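Local coordinates for salmonella typhimurium DB7155 bacteriophage DET7 tailspike (Bacteriophage, PDB 2V5I), which probably binds and hydrolyses the O-antigen of its Salmonella host as the receptor-binding tailspike of the phage, at residues Gln88-Ile100 / Arg169-Arg181. Residues are numbered along the deposited sequence; the frame is centred on the assembly and turned at random.
Sequences QPFMESKTTPWVI and RNAGGLMAAYLFR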
loop_
_atom_site.group_PDB
_atom_site.type_symbol
_atom_site.label_atom_id
_atom_site.label_comp_id
_atom_site.label_asym_id
_atom_site.label_seq_id
_atom_site.Cartn_x
_atom_site.Cartn_y
_atom_site.Cartn_z
ATOM N N GLN A 88 -15.078 -27.426 -3.180
ATOM C CA GLN A 88 -15.032 -27.531 -4.636
ATOM C C GLN A 88 -16.371 -27.755 -5.350
ATOM O O GLN A 88 -16.446 -28.483 -6.349
ATOM C CB GLN A 88 -13.968 -28.577 -5.124
ATOM C CG GLN A 88 -12.530 -28.269 -4.774
ATOM C CD GLN A 88 -11.558 -29.429 -5.098
ATOM O OE1 GLN A 88 -11.332 -30.319 -4.275
ATOM N NE2 GLN A 88 -10.981 -29.402 -6.274
ATOM N N PRO A 89 -17.451 -27.080 -4.871
ATOM C CA PRO A 89 -18.693 -27.216 -5.597
ATOM C C PRO A 89 -18.534 -26.600 -6.991
ATOM O O PRO A 89 -17.710 -25.698 -7.217
ATOM C CB PRO A 89 -19.700 -26.441 -4.756
ATOM C CG PRO A 89 -18.874 -25.397 -4.105
ATOM C CD PRO A 89 -17.552 -26.085 -3.815
ATOM N N PHE A 90 -19.317 -27.097 -7.952
ATOM C CA PHE A 90 -19.314 -26.517 -9.288
ATOM C C PHE A 90 -20.787 -26.469 -9.767
ATOM O O PHE A 90 -21.410 -27.538 -9.975
ATOM C CB PHE A 90 -18.462 -27.372 -10.253
ATOM C CG PHE A 90 -18.177 -26.727 -11.576
ATOM C CD1 PHE A 90 -19.115 -26.749 -12.606
ATOM C CD2 PHE A 90 -16.973 -26.092 -11.806
ATOM C CE1 PHE A 90 -18.849 -26.156 -13.862
ATOM C CE2 PHE A 90 -16.701 -25.474 -13.022
ATOM C CZ PHE A 90 -17.642 -25.521 -14.069
ATOM N N MET A 91 -21.353 -25.248 -9.927
ATOM C CA MET A 91 -22.722 -25.043 -10.406
ATOM C C MET A 91 -22.697 -24.737 -11.899
ATOM O O MET A 91 -21.941 -23.858 -12.327
ATOM C CB MET A 91 -23.318 -23.859 -9.650
ATOM C CG MET A 91 -23.337 -24.046 -8.197
ATOM S SD MET A 91 -24.195 -25.489 -7.549
ATOM C CE MET A 91 -25.840 -25.242 -8.166
ATOM N N GLU A 92 -23.459 -25.489 -12.717
ATOM C CA GLU A 92 -23.487 -25.244 -14.175
ATOM C C GLU A 92 -24.930 -25.206 -14.657
ATOM O O GLU A 92 -25.756 -26.042 -14.261
ATOM C CB GLU A 92 -22.711 -26.334 -14.899
ATOM C CG GLU A 92 -22.850 -26.250 -16.432
ATOM C CD GLU A 92 -21.945 -27.181 -17.174
ATOM O OE1 GLU A 92 -20.950 -27.703 -16.614
ATOM O OE2 GLU A 92 -22.212 -27.370 -18.388
ATOM N N SER A 93 -25.279 -24.185 -15.434
ATOM C CA SER A 93 -26.631 -24.114 -15.966
ATOM C C SER A 93 -26.860 -25.234 -16.922
ATOM O O SER A 93 -25.929 -25.683 -17.586
ATOM C CB SER A 93 -26.937 -22.773 -16.636
ATOM O OG SER A 93 -26.080 -22.541 -17.773
ATOM N N LYS A 94 -28.115 -25.628 -17.024
ATOM C CA LYS A 94 -28.554 -26.584 -18.033
ATOM C C LYS A 94 -28.621 -25.918 -19.409
ATOM O O LYS A 94 -28.142 -26.464 -20.430
ATOM C CB LYS A 94 -29.928 -27.099 -17.560
ATOM C CG LYS A 94 -30.555 -28.075 -18.441
ATOM C CD LYS A 94 -31.691 -28.831 -17.768
ATOM C CE LYS A 94 -32.899 -28.027 -17.538
ATOM N NZ LYS A 94 -33.939 -28.927 -16.904
ATOM N N THR A 95 -29.251 -24.754 -19.452
ATOM C CA THR A 95 -29.465 -24.028 -20.686
ATOM C C THR A 95 -28.198 -23.252 -21.059
ATOM O O THR A 95 -27.500 -22.696 -20.180
ATOM C CB THR A 95 -30.654 -23.071 -20.543
ATOM O OG1 THR A 95 -31.875 -23.805 -20.267
ATOM C CG2 THR A 95 -30.837 -22.288 -21.829
ATOM N N THR A 96 -27.935 -23.129 -22.353
ATOM C CA THR A 96 -26.831 -22.295 -22.837
ATOM C C THR A 96 -27.516 -20.980 -23.290
ATOM O O THR A 96 -28.255 -20.979 -24.280
ATOM C CB THR A 96 -26.098 -22.950 -24.014
ATOM O OG1 THR A 96 -25.428 -24.148 -23.574
ATOM C CG2 THR A 96 -25.075 -22.047 -24.616
ATOM N N PRO A 97 -27.353 -19.905 -22.527
ATOM C CA PRO A 97 -28.110 -18.686 -22.786
ATOM C C PRO A 97 -27.546 -17.857 -23.955
ATOM O O PRO A 97 -26.394 -18.033 -24.362
ATOM C CB PRO A 97 -27.923 -17.908 -21.463
ATOM C CG PRO A 97 -26.668 -18.383 -20.968
ATOM C CD PRO A 97 -26.454 -19.758 -21.376
ATOM N N TRP A 98 -28.342 -16.917 -24.497
ATOM C CA TRP A 98 -27.864 -15.900 -25.406
ATOM C C TRP A 98 -27.140 -14.834 -24.562
ATOM O O TRP A 98 -27.687 -14.316 -23.587
ATOM C CB TRP A 98 -28.992 -15.221 -26.135
ATOM C CG TRP A 98 -29.689 -16.144 -27.101
ATOM C CD1 TRP A 98 -30.800 -16.849 -26.865
ATOM C CD2 TRP A 98 -29.274 -16.439 -28.427
ATOM N NE1 TRP A 98 -31.145 -17.605 -28.006
ATOM C CE2 TRP A 98 -30.209 -17.374 -28.962
ATOM C CE3 TRP A 98 -28.217 -16.037 -29.216
ATOM C CZ2 TRP A 98 -30.100 -17.884 -30.242
ATOM C CZ3 TRP A 98 -28.106 -16.577 -30.525
ATOM C CH2 TRP A 98 -29.039 -17.478 -31.004
ATOM N N VAL A 99 -25.938 -14.487 -24.982
ATOM C CA VAL A 99 -25.154 -13.477 -24.263
ATOM C C VAL A 99 -24.614 -12.408 -25.206
ATOM O O VAL A 99 -24.434 -12.651 -26.394
ATOM C CB VAL A 99 -23.969 -14.130 -23.506
ATOM C CG1 VAL A 99 -24.478 -15.068 -22.497
ATOM C CG2 VAL A 99 -22.953 -14.745 -24.420
ATOM N N ILE A 100 -24.361 -11.211 -24.652
ATOM C CA ILE A 100 -23.572 -10.196 -25.327
ATOM C C ILE A 100 -22.126 -10.193 -24.811
ATOM O O ILE A 100 -21.815 -10.808 -23.775
ATOM C CB ILE A 100 -24.192 -8.777 -25.227
ATOM C CG1 ILE A 100 -24.322 -8.358 -23.769
ATOM C CG2 ILE A 100 -25.503 -8.713 -25.980
ATOM C CD1 ILE A 100 -24.548 -6.877 -23.545
ATOM N N ARG A 169 -15.509 -23.536 -0.121
ATOM C CA ARG A 169 -14.117 -23.370 -0.489
ATOM C C ARG A 169 -13.892 -23.778 -1.938
ATOM O O ARG A 169 -14.420 -24.814 -2.380
ATOM C CB ARG A 169 -13.237 -24.244 0.412
ATOM C CG ARG A 169 -13.328 -23.872 1.912
ATOM C CD ARG A 169 -12.480 -24.785 2.782
ATOM N NE ARG A 169 -12.724 -24.480 4.200
ATOM C CZ ARG A 169 -12.462 -25.308 5.214
ATOM N NH1 ARG A 169 -11.936 -26.514 4.997
ATOM N NH2 ARG A 169 -12.744 -24.921 6.447
ATOM N N ASN A 170 -13.121 -22.987 -2.679
ATOM C CA ASN A 170 -12.717 -23.367 -4.078
ATOM C C ASN A 170 -13.901 -23.633 -5.011
ATOM O O ASN A 170 -13.880 -24.554 -5.863
ATOM C CB ASN A 170 -11.758 -24.565 -3.983
ATOM C CG ASN A 170 -10.542 -24.268 -3.144
ATOM O OD1 ASN A 170 -9.735 -23.410 -3.507
ATOM N ND2 ASN A 170 -10.384 -24.965 -2.033
ATOM N N ALA A 171 -14.915 -22.772 -4.866
ATOM C CA ALA A 171 -16.145 -22.858 -5.712
ATOM C C ALA A 171 -15.853 -22.532 -7.154
ATOM O O ALA A 171 -15.020 -21.698 -7.489
ATOM C CB ALA A 171 -17.236 -21.940 -5.203
ATOM N N GLY A 172 -16.565 -23.231 -8.037
ATOM C CA GLY A 172 -16.547 -22.909 -9.448
ATOM C C GLY A 172 -17.926 -22.889 -10.070
ATOM O O GLY A 172 -18.965 -23.096 -9.444
ATOM N N GLY A 173 -17.935 -22.614 -11.365
ATOM C CA GLY A 173 -19.184 -22.711 -12.121
ATOM C C GLY A 173 -19.196 -22.069 -13.469
ATOM O O GLY A 173 -18.215 -21.406 -13.894
ATOM N N LEU A 174 -20.297 -22.370 -14.185
ATOM C CA LEU A 174 -20.623 -21.799 -15.488
ATOM C C LEU A 174 -22.056 -21.324 -15.456
ATOM O O LEU A 174 -22.984 -22.120 -15.258
ATOM C CB LEU A 174 -20.497 -22.884 -16.580
ATOM C CG LEU A 174 -19.064 -23.371 -16.889
ATOM C CD1 LEU A 174 -19.099 -24.538 -17.875
ATOM C CD2 LEU A 174 -18.246 -22.305 -17.469
ATOM N N MET A 175 -22.267 -20.027 -15.666
ATOM C CA MET A 175 -23.539 -19.361 -15.460
ATOM C C MET A 175 -24.080 -19.649 -14.074
ATOM O O MET A 175 -25.250 -20.011 -13.918
ATOM C CB MET A 175 -24.559 -19.742 -16.581
ATOM C CG MET A 175 -23.999 -19.322 -17.943
ATOM S SD MET A 175 -24.206 -17.530 -18.192
ATOM C CE MET A 175 -22.948 -17.145 -19.359
ATOM N N ALA A 176 -23.217 -19.415 -13.056
ATOM C CA ALA A 176 -23.450 -19.850 -11.689
ATOM C C ALA A 176 -23.739 -18.693 -10.747
ATOM O O ALA A 176 -23.375 -17.558 -11.019
ATOM C CB ALA A 176 -22.208 -20.594 -11.172
ATOM N N ALA A 177 -24.475 -19.006 -9.679
ATOM C CA ALA A 177 -24.623 -18.093 -8.532
ATOM C C ALA A 177 -24.567 -18.842 -7.209
ATOM O O ALA A 177 -25.026 -19.940 -7.111
ATOM C CB ALA A 177 -25.906 -17.346 -8.623
ATOM N N TYR A 178 -23.977 -18.190 -6.181
ATOM C CA TYR A 178 -23.982 -18.678 -4.850
ATOM C C TYR A 178 -24.704 -17.646 -4.001
ATOM O O TYR A 178 -24.350 -16.476 -3.995
ATOM C CB TYR A 178 -22.524 -18.864 -4.376
ATOM C CG TYR A 178 -21.859 -20.021 -5.096
ATOM C CD1 TYR A 178 -21.202 -19.837 -6.339
ATOM C CD2 TYR A 178 -21.903 -21.311 -4.561
ATOM C CE1 TYR A 178 -20.646 -20.931 -7.007
ATOM C CE2 TYR A 178 -21.349 -22.400 -5.233
ATOM C CZ TYR A 178 -20.698 -22.189 -6.433
ATOM O OH TYR A 178 -20.150 -23.313 -7.036
ATOM N N LEU A 179 -25.770 -18.074 -3.324
ATOM C CA LEU A 179 -26.683 -17.161 -2.647
ATOM C C LEU A 179 -26.871 -17.657 -1.239
ATOM O O LEU A 179 -27.173 -18.821 -1.042
ATOM C CB LEU A 179 -28.029 -17.163 -3.377
ATOM C CG LEU A 179 -29.197 -16.484 -2.669
ATOM C CD1 LEU A 179 -28.900 -15.027 -2.380
ATOM C CD2 LEU A 179 -30.405 -16.641 -3.525
ATOM N N PHE A 180 -26.616 -16.796 -0.249
ATOM C CA PHE A 180 -26.854 -17.093 1.150
ATOM C C PHE A 180 -28.018 -16.225 1.607
ATOM O O PHE A 180 -27.896 -14.986 1.613
ATOM C CB PHE A 180 -25.608 -16.745 1.959
ATOM C CG PHE A 180 -24.451 -17.694 1.731
ATOM C CD1 PHE A 180 -23.609 -17.518 0.630
ATOM C CD2 PHE A 180 -24.193 -18.689 2.618
ATOM C CE1 PHE A 180 -22.565 -18.421 0.419
ATOM C CE2 PHE A 180 -23.143 -19.524 2.461
ATOM C CZ PHE A 180 -22.324 -19.379 1.383
ATOM N N ARG A 181 -29.111 -16.842 2.086
ATOM C CA ARG A 181 -30.293 -16.102 2.509
ATOM C C ARG A 181 -30.402 -16.237 4.033
ATOM O O ARG A 181 -30.410 -17.368 4.562
ATOM C CB ARG A 181 -31.552 -16.732 1.912
ATOM C CG ARG A 181 -31.727 -16.561 0.439
ATOM C CD ARG A 181 -33.063 -17.160 0.093
ATOM N NE ARG A 181 -33.320 -17.218 -1.341
ATOM C CZ ARG A 181 -33.798 -16.190 -2.039
ATOM N NH1 ARG A 181 -33.973 -15.015 -1.449
ATOM N NH2 ARG A 181 -34.026 -16.315 -3.343
#
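Successive coils of a right-handed parallel beta-helix meet where F90, M91 and E92 pair in parallel with G172, G173 and L174. Backbone bonds run in alternation from Q88 N to R169 O at one end to S93 N to L174 O (3.1 Å) at the other. The F90 ring, with CG anti to the backbone N (chi1 -169°), lies over G173 in a CH-pi contact, the CA of G173 sitting 3.7 Å from the ring centroid, almost on the normal. G172, its bridge partner, leaves room for the ring by having no side chain; G173 has M91 O and A176 CB on its other side. F90 CZ also reaches L174 CG at 3.8 Å.

On the M91 side, Y178 reaches in from strand 176-181, which follows the corner at L174 and M175 and belongs to another sheet. Its OH donates to G172 O (2.7 Å) in the carbonyl plane, while M91 N approaches the same oxygen from above that plane at 3.3 Å, giving this carbonyl two donors. M91 CG rests 3.7 Å from Y178 CZ, and M91 CB meets A176 CB. Farther along, M175 lays its SD 3.8 Å from P97 CG. E92, beside L174, forms salt bridges with K68 and K124. Parallel pairing between coils, with a turn passing the chain to another sheet, is typical of the P22-type tailspike beta-helix.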